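Local coordinates for general secretion pathway protein F (Vibrio cholerae, PDB 3C1Q) that probably serves in the inner-membrane complex of the type II secretion system, through which proteases and cholera toxin leave the periplasm, at residues 8-18 / 72-80. Residues are numbered along the deposited sequence; the frame is centred on the assembly and turned at random.
Sequences GISTPDLALIT and PHVFDELFR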
loop_
_atom_site.group_PDB
_atom_site.type_symbol
_atom_site.label_atom_id
_atom_site.label_comp_id
_atom_site.label_asym_id
_atom_site.label_seq_id
_atom_site.Cartn_x
_atom_site.Cartn_y
_atom_site.Cartn_z
ATOM N N GLY B 8 12.188 -17.886 -1.711
ATOM C CA GLY B 8 11.614 -16.611 -2.245
ATOM C C GLY B 8 11.451 -15.546 -1.169
ATOM O O GLY B 8 12.365 -15.322 -0.353
ATOM N N ILE B 9 10.293 -14.888 -1.164
ATOM C CA ILE B 9 9.997 -13.837 -0.199
ATOM C C ILE B 9 8.752 -14.206 0.614
ATOM O O ILE B 9 8.045 -15.155 0.287
ATOM C CB ILE B 9 9.814 -12.444 -0.880
ATOM C CG1 ILE B 9 8.545 -12.390 -1.732
ATOM C CG2 ILE B 9 11.069 -12.086 -1.720
ATOM C CD1 ILE B 9 8.219 -10.986 -2.260
ATOM N N SER B 10 8.498 -13.458 1.677
ATOM C CA SER B 10 7.410 -13.793 2.581
ATOM C C SER B 10 6.064 -13.402 1.979
ATOM O O SER B 10 5.992 -12.593 1.049
ATOM C CB SER B 10 7.608 -13.107 3.938
ATOM O OG SER B 10 7.525 -11.704 3.817
ATOM N N THR B 11 5.009 -13.997 2.519
ATOM C CA THR B 11 3.643 -13.687 2.116
ATOM C C THR B 11 3.351 -12.198 2.326
ATOM O O THR B 11 2.839 -11.551 1.413
ATOM C CB THR B 11 2.649 -14.607 2.867
ATOM O OG1 THR B 11 3.037 -15.964 2.635
ATOM C CG2 THR B 11 1.214 -14.415 2.392
ATOM N N PRO B 12 3.701 -11.641 3.510
ATOM C CA PRO B 12 3.535 -10.186 3.637
ATOM C C PRO B 12 4.324 -9.357 2.636
ATOM O O PRO B 12 3.826 -8.330 2.162
ATOM C CB PRO B 12 3.992 -9.868 5.066
ATOM C CG PRO B 12 4.513 -11.084 5.632
ATOM C CD PRO B 12 4.156 -12.255 4.768
ATOM N N ASP B 13 5.537 -9.774 2.304
ATOM C CA ASP B 13 6.332 -8.949 1.402
ATOM C C ASP B 13 5.825 -9.031 -0.027
ATOM O O ASP B 13 5.865 -8.039 -0.749
ATOM C CB ASP B 13 7.806 -9.264 1.519
ATOM C CG ASP B 13 8.439 -8.579 2.721
ATOM O OD1 ASP B 13 8.036 -7.429 3.047
ATOM O OD2 ASP B 13 9.331 -9.194 3.324
ATOM N N LEU B 14 5.324 -10.190 -0.449
ATOM C CA LEU B 14 4.673 -10.235 -1.780
ATOM C C LEU B 14 3.437 -9.335 -1.818
ATOM O O LEU B 14 3.225 -8.605 -2.785
ATOM C CB LEU B 14 4.289 -11.657 -2.191
ATOM C CG LEU B 14 3.705 -11.757 -3.611
ATOM C CD1 LEU B 14 4.743 -11.338 -4.653
ATOM C CD2 LEU B 14 3.202 -13.167 -3.860
ATOM N N ALA B 15 2.632 -9.368 -0.758
ATOM C CA ALA B 15 1.443 -8.530 -0.658
ATOM C C ALA B 15 1.786 -7.043 -0.725
ATOM O O ALA B 15 1.085 -6.261 -1.388
ATOM C CB ALA B 15 0.690 -8.843 0.621
ATOM N N LEU B 16 2.867 -6.669 -0.055
ATOM C CA LEU B 16 3.290 -5.285 0.001
ATOM C C LEU B 16 3.653 -4.818 -1.401
ATOM O O LEU B 16 3.085 -3.831 -1.893
ATOM C CB LEU B 16 4.474 -5.132 0.944
ATOM C CG LEU B 16 5.200 -3.785 0.978
ATOM C CD1 LEU B 16 4.235 -2.666 1.364
ATOM C CD2 LEU B 16 6.394 -3.850 1.922
ATOM N N ILE B 17 4.606 -5.498 -2.049
ATOM C CA ILE B 17 5.058 -4.999 -3.356
ATOM C C ILE B 17 3.946 -5.059 -4.386
ATOM O O ILE B 17 3.879 -4.200 -5.267
ATOM C CB ILE B 17 6.377 -5.671 -3.852
ATOM C CG1 ILE B 17 6.192 -7.179 -4.087
ATOM C CG2 ILE B 17 7.532 -5.362 -2.869
ATOM C CD1 ILE B 17 7.467 -7.936 -4.651
ATOM N N THR B 18 3.054 -6.046 -4.287
ATOM C CA THR B 18 1.980 -6.154 -5.290
ATOM C C THR B 18 0.963 -5.007 -5.120
ATOM O O THR B 18 0.534 -4.387 -6.100
ATOM C CB THR B 18 1.303 -7.551 -5.258
ATOM O OG1 THR B 18 2.300 -8.575 -5.446
ATOM C CG2 THR B 18 0.275 -7.671 -6.346
ATOM N N PRO B 72 10.830 -17.025 -10.494
ATOM C CA PRO B 72 9.657 -17.899 -10.463
ATOM C C PRO B 72 9.365 -18.423 -9.054
ATOM O O PRO B 72 8.245 -18.856 -8.772
ATOM C CB PRO B 72 10.052 -19.036 -11.410
ATOM C CG PRO B 72 11.524 -19.118 -11.298
ATOM C CD PRO B 72 11.980 -17.691 -11.134
ATOM N N HIS B 73 10.379 -18.366 -8.193
ATOM C CA HIS B 73 10.260 -18.624 -6.762
ATOM C C HIS B 73 9.529 -17.514 -5.975
ATOM O O HIS B 73 9.133 -17.726 -4.831
ATOM C CB HIS B 73 11.664 -18.894 -6.183
ATOM C CG HIS B 73 12.597 -17.721 -6.264
ATOM N ND1 HIS B 73 12.832 -17.022 -7.433
ATOM C CD2 HIS B 73 13.363 -17.132 -5.314
ATOM C CE1 HIS B 73 13.682 -16.044 -7.192
ATOM N NE2 HIS B 73 14.018 -16.085 -5.916
ATOM N N VAL B 74 9.332 -16.350 -6.598
ATOM C CA VAL B 74 8.608 -15.237 -5.981
ATOM C C VAL B 74 7.281 -15.012 -6.678
ATOM O O VAL B 74 6.257 -14.839 -6.021
ATOM C CB VAL B 74 9.436 -13.934 -6.028
ATOM C CG1 VAL B 74 8.599 -12.748 -5.570
ATOM C CG2 VAL B 74 10.698 -14.091 -5.187
ATOM N N PHE B 75 7.323 -14.986 -8.015
ATOM C CA PHE B 75 6.149 -14.783 -8.852
ATOM C C PHE B 75 5.809 -16.088 -9.558
ATOM O O PHE B 75 6.482 -16.489 -10.515
ATOM C CB PHE B 75 6.441 -13.682 -9.859
ATOM C CG PHE B 75 6.842 -12.392 -9.220
ATOM C CD1 PHE B 75 5.898 -11.588 -8.599
ATOM C CD2 PHE B 75 8.175 -11.998 -9.208
ATOM C CE1 PHE B 75 6.287 -10.391 -7.997
ATOM C CE2 PHE B 75 8.562 -10.819 -8.602
ATOM C CZ PHE B 75 7.633 -10.020 -8.000
ATOM N N ASP B 76 4.781 -16.778 -9.071
ATOM C CA ASP B 76 4.475 -18.110 -9.593
ATOM C C ASP B 76 3.819 -18.050 -10.978
ATOM O O ASP B 76 3.586 -16.976 -11.529
ATOM C CB ASP B 76 3.680 -18.962 -8.575
ATOM C CG ASP B 76 2.267 -18.441 -8.298
ATOM O OD1 ASP B 76 1.746 -17.587 -9.036
ATOM O OD2 ASP B 76 1.680 -18.902 -7.297
ATOM N N GLU B 77 3.551 -19.220 -11.550
ATOM C CA GLU B 77 2.994 -19.301 -12.892
ATOM C C GLU B 77 1.672 -18.539 -13.013
ATOM O O GLU B 77 1.441 -17.850 -14.008
ATOM C CB GLU B 77 2.809 -20.771 -13.261
ATOM C CG GLU B 77 2.160 -21.037 -14.602
ATOM C CD GLU B 77 2.117 -22.519 -14.923
ATOM O OE1 GLU B 77 2.783 -23.307 -14.201
ATOM O OE2 GLU B 77 1.416 -22.901 -15.889
ATOM N N LEU B 78 0.817 -18.637 -12.000
ATOM C CA LEU B 78 -0.451 -17.903 -12.028
ATOM C C LEU B 78 -0.210 -16.400 -12.031
ATOM O O LEU B 78 -0.813 -15.674 -12.806
ATOM C CB LEU B 78 -1.327 -18.270 -10.830
ATOM C CG LEU B 78 -2.680 -17.554 -10.757
ATOM C CD1 LEU B 78 -3.563 -17.944 -11.928
ATOM C CD2 LEU B 78 -3.356 -17.884 -9.453
ATOM N N PHE B 79 0.680 -15.938 -11.161
ATOM C CA PHE B 79 0.957 -14.510 -11.053
ATOM C C PHE B 79 1.419 -13.999 -12.419
ATOM O O PHE B 79 0.897 -13.017 -12.940
ATOM C CB PHE B 79 2.013 -14.256 -9.968
ATOM C CG PHE B 79 2.153 -12.805 -9.570
ATOM C CD1 PHE B 79 1.812 -12.379 -8.287
ATOM C CD2 PHE B 79 2.674 -11.867 -10.457
ATOM C CE1 PHE B 79 1.957 -11.038 -7.912
ATOM C CE2 PHE B 79 2.820 -10.520 -10.081
ATOM C CZ PHE B 79 2.457 -10.109 -8.814
ATOM N N ARG B 80 2.392 -14.688 -13.005
ATOM C CA ARG B 80 3.006 -14.226 -14.245
ATOM C C ARG B 80 2.046 -14.351 -15.413
ATOM O O ARG B 80 2.037 -13.500 -16.314
ATOM C CB ARG B 80 4.323 -14.972 -14.500
ATOM C CG ARG B 80 5.324 -14.709 -13.414
ATOM C CD ARG B 80 6.688 -15.267 -13.682
ATOM N NE ARG B 80 6.725 -16.678 -13.372
ATOM C CZ ARG B 80 6.653 -17.643 -14.267
ATOM N NH1 ARG B 80 6.593 -17.363 -15.560
ATOM N NH2 ARG B 80 6.672 -18.899 -13.864
HETATM O O HOH W 1 8.394 -16.341 -2.473
#
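Leu14 and Phe75 meet in the all-helical first cytoplasmic domain of EpsF, where the start of helix 11-26 and the residues before it pack on the loop leading into helix 77-89 and on its first turn. Leu14 CD1 lies 3.8 Å from Phe75 CE1. Ile17 CD1 reaches the end of the Phe75 ring, 3.9 Å from CZ, and Met50 of helix 45-59 touches both residues. Val74 CG1, anti to its backbone N (chi1 172°), sits 3.6 Å above the centre of the Phe75 ring and lies 3.8 Å from Ile9 CD1, the Val74 and Ile9 side chains crossing at about a right angle. Phe75 CD1 lies 3.5 Å above the plane of the Phe79 ring, over its centre, with the ring planes steeply inclined.

No direct hydrogen bond joins the segments; water 1 bridges them, accepting from Ile9 N at 2.7 Å and donating to His73 O at 2.8 Å. Each helix start is capped: Ser10 OG accepts from Asp13 N, and Asp76 OD1 from Phe79 N (163° at the hydrogen). At the far end Thr18 OG1 donates to Leu14 O from above the carbonyl plane and meets the Phe79 ring edge in plane, 3.5 Å from CE1.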